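Local coordinates for hypothetical protein (Pyrococcus furiosus, PDB 1YB3) that is of unknown function but belongs to the DUF3201 family of conserved proteins and comes from a hyperthermophilic archaeon, at residues L118-F121 and Y122-E125. Sequence-based numbering, arbitrary orientation. Where two conformers were deposited one is given.
Sequences LEDF and YNFE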
loop_
_atom_site.group_PDB
_atom_site.type_symbol
_atom_site.label_atom_id
_atom_site.label_comp_id
_atom_site.label_asym_id
_atom_site.label_seq_id
_atom_site.Cartn_x
_atom_site.Cartn_y
_atom_site.Cartn_z
ATOM N N LEU A 118 8.050 -12.084 2.400
ATOM C CA LEU A 118 9.323 -12.691 2.010
ATOM C C LEU A 118 10.358 -11.691 1.502
ATOM O O LEU A 118 11.493 -11.717 1.937
ATOM C CB LEU A 118 9.101 -13.775 0.956
ATOM C CG LEU A 118 10.291 -14.706 0.652
ATOM C CD1 LEU A 118 10.678 -15.516 1.898
ATOM C CD2 LEU A 118 9.968 -15.616 -0.523
ATOM N N GLU A 119 9.966 -10.818 0.575
ATOM C CA GLU A 119 10.923 -9.949 -0.081
ATOM C C GLU A 119 10.788 -8.514 0.390
ATOM O O GLU A 119 10.377 -7.646 -0.384
ATOM C CB GLU A 119 10.753 -10.011 -1.605
ATOM C CG GLU A 119 11.194 -11.314 -2.267
ATOM C CD GLU A 119 10.054 -12.145 -2.819
ATOM O OE1 GLU A 119 8.991 -11.593 -3.174
ATOM O OE2 GLU A 119 10.233 -13.370 -2.941
ATOM N N ASP A 120 11.138 -8.264 1.649
ATOM C CA ASP A 120 11.055 -6.917 2.208
ATOM C C ASP A 120 12.336 -6.102 2.027
ATOM O O ASP A 120 13.387 -6.420 2.593
ATOM C CB ASP A 120 10.578 -6.940 3.658
ATOM C CG ASP A 120 10.164 -5.571 4.145
ATOM O OD1 ASP A 120 9.086 -5.067 3.719
ATOM O OD2 ASP A 120 10.926 -5.001 4.954
ATOM N N PHE A 121 12.230 -5.027 1.253
ATOM C CA PHE A 121 13.345 -4.109 1.047
ATOM C C PHE A 121 13.437 -3.040 2.140
ATOM O O PHE A 121 14.542 -2.639 2.538
ATOM C CB PHE A 121 13.245 -3.446 -0.332
ATOM C CG PHE A 121 13.317 -4.408 -1.476
ATOM C CD1 PHE A 121 14.523 -5.047 -1.802
ATOM C CD2 PHE A 121 12.182 -4.681 -2.245
ATOM C CE1 PHE A 121 14.581 -5.940 -2.874
ATOM C CE2 PHE A 121 12.237 -5.578 -3.317
ATOM C CZ PHE A 121 13.442 -6.195 -3.637
ATOM N N TYR A 122 12.272 -2.584 2.610
ATOM C CA TYR A 122 12.176 -1.582 3.665
ATOM C C TYR A 122 10.942 -1.889 4.497
ATOM O O TYR A 122 9.868 -2.186 3.951
ATOM C CB TYR A 122 12.073 -0.172 3.058
ATOM C CG TYR A 122 11.888 0.952 4.062
ATOM C CD1 TYR A 122 12.993 1.593 4.646
ATOM C CD2 TYR A 122 10.605 1.395 4.407
ATOM C CE1 TYR A 122 12.812 2.635 5.568
ATOM C CE2 TYR A 122 10.413 2.418 5.318
ATOM C CZ TYR A 122 11.514 3.048 5.892
ATOM O OH TYR A 122 11.301 4.076 6.787
ATOM N N ASN A 123 11.114 -1.841 5.813
ATOM C CA ASN A 123 10.032 -1.958 6.785
ATOM C C ASN A 123 10.215 -0.811 7.764
ATOM O O ASN A 123 11.256 -0.725 8.421
ATOM C CB ASN A 123 10.121 -3.312 7.515
ATOM C CG ASN A 123 8.925 -3.582 8.413
ATOM O OD1 ASN A 123 8.434 -2.695 9.083
ATOM N ND2 ASN A 123 8.469 -4.837 8.445
ATOM N N PHE A 124 9.220 0.073 7.857
ATOM C CA PHE A 124 9.345 1.298 8.674
ATOM C C PHE A 124 9.524 1.007 10.168
ATOM O O PHE A 124 9.976 1.875 10.923
ATOM C CB PHE A 124 8.115 2.190 8.486
ATOM C CG PHE A 124 6.936 1.787 9.330
ATOM C CD1 PHE A 124 6.678 2.431 10.545
ATOM C CD2 PHE A 124 6.065 0.775 8.900
ATOM C CE1 PHE A 124 5.564 2.067 11.334
ATOM C CE2 PHE A 124 4.949 0.406 9.667
ATOM C CZ PHE A 124 4.701 1.056 10.895
ATOM N N GLU A 125 9.121 -0.187 10.596
ATOM C CA GLU A 125 9.256 -0.579 12.001
ATOM C C GLU A 125 10.702 -0.882 12.378
ATOM O O GLU A 125 11.080 -0.775 13.551
ATOM C CB GLU A 125 8.358 -1.767 12.325
ATOM C CG GLU A 125 6.889 -1.445 12.194
ATOM C CD GLU A 125 6.074 -1.991 13.334
ATOM O OE1 GLU A 125 6.450 -3.053 13.884
ATOM O OE2 GLU A 125 5.058 -1.352 13.687
#
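Between D120 and N123 the backbone is extended except at F121, whose phi and psi lie in the right-handed helical region, as is usual at the first position of a classic bulge, and the kink puts two consecutive side chains, those of F121 and Y122, on the same face of the strand. D120 and N123 flank this pair, and their side chains leave the chain on the other face. D120 swings its carboxylate forward along the chain, CG lying trans to N (chi1 -166°). In one of the two conformers deposited for D120, OD2 comes to 3.2 Å from CB of N123, an approach without a bond that is doubtful as a lasting contact. The second conformer is consistent with a carboxylate that is not locked in place.

The irregularity is a classic beta bulge, in which F121 and Y122 together face one residue, I111, of the neighbouring antiparallel strand 108-112 and both share backbone hydrogen bonds with it. It interrupts the outermost strand 120-123 of the seven-stranded sheet. Because of the bulge both rings are buried on one side: F121 packs on V133, R136 and I137 of helix 130-138, and Y122 touches V133 as well as L109.

Where the strand runs out, N123 turns its side chain to the chain ahead. Its OD1 accepts a hydrogen bond from the backbone N of E125 at 3.0 Å, which closes an Asx turn. The N-H...O angle is 155°, and the donor is tilted 19° from the carbonyl plane. Beyond this bond, CG of E125 sits over one face of the F124 ring, 3.5 Å above its plane and displaced toward the rim; the F124 ring meets that of F110 roughly at right angles.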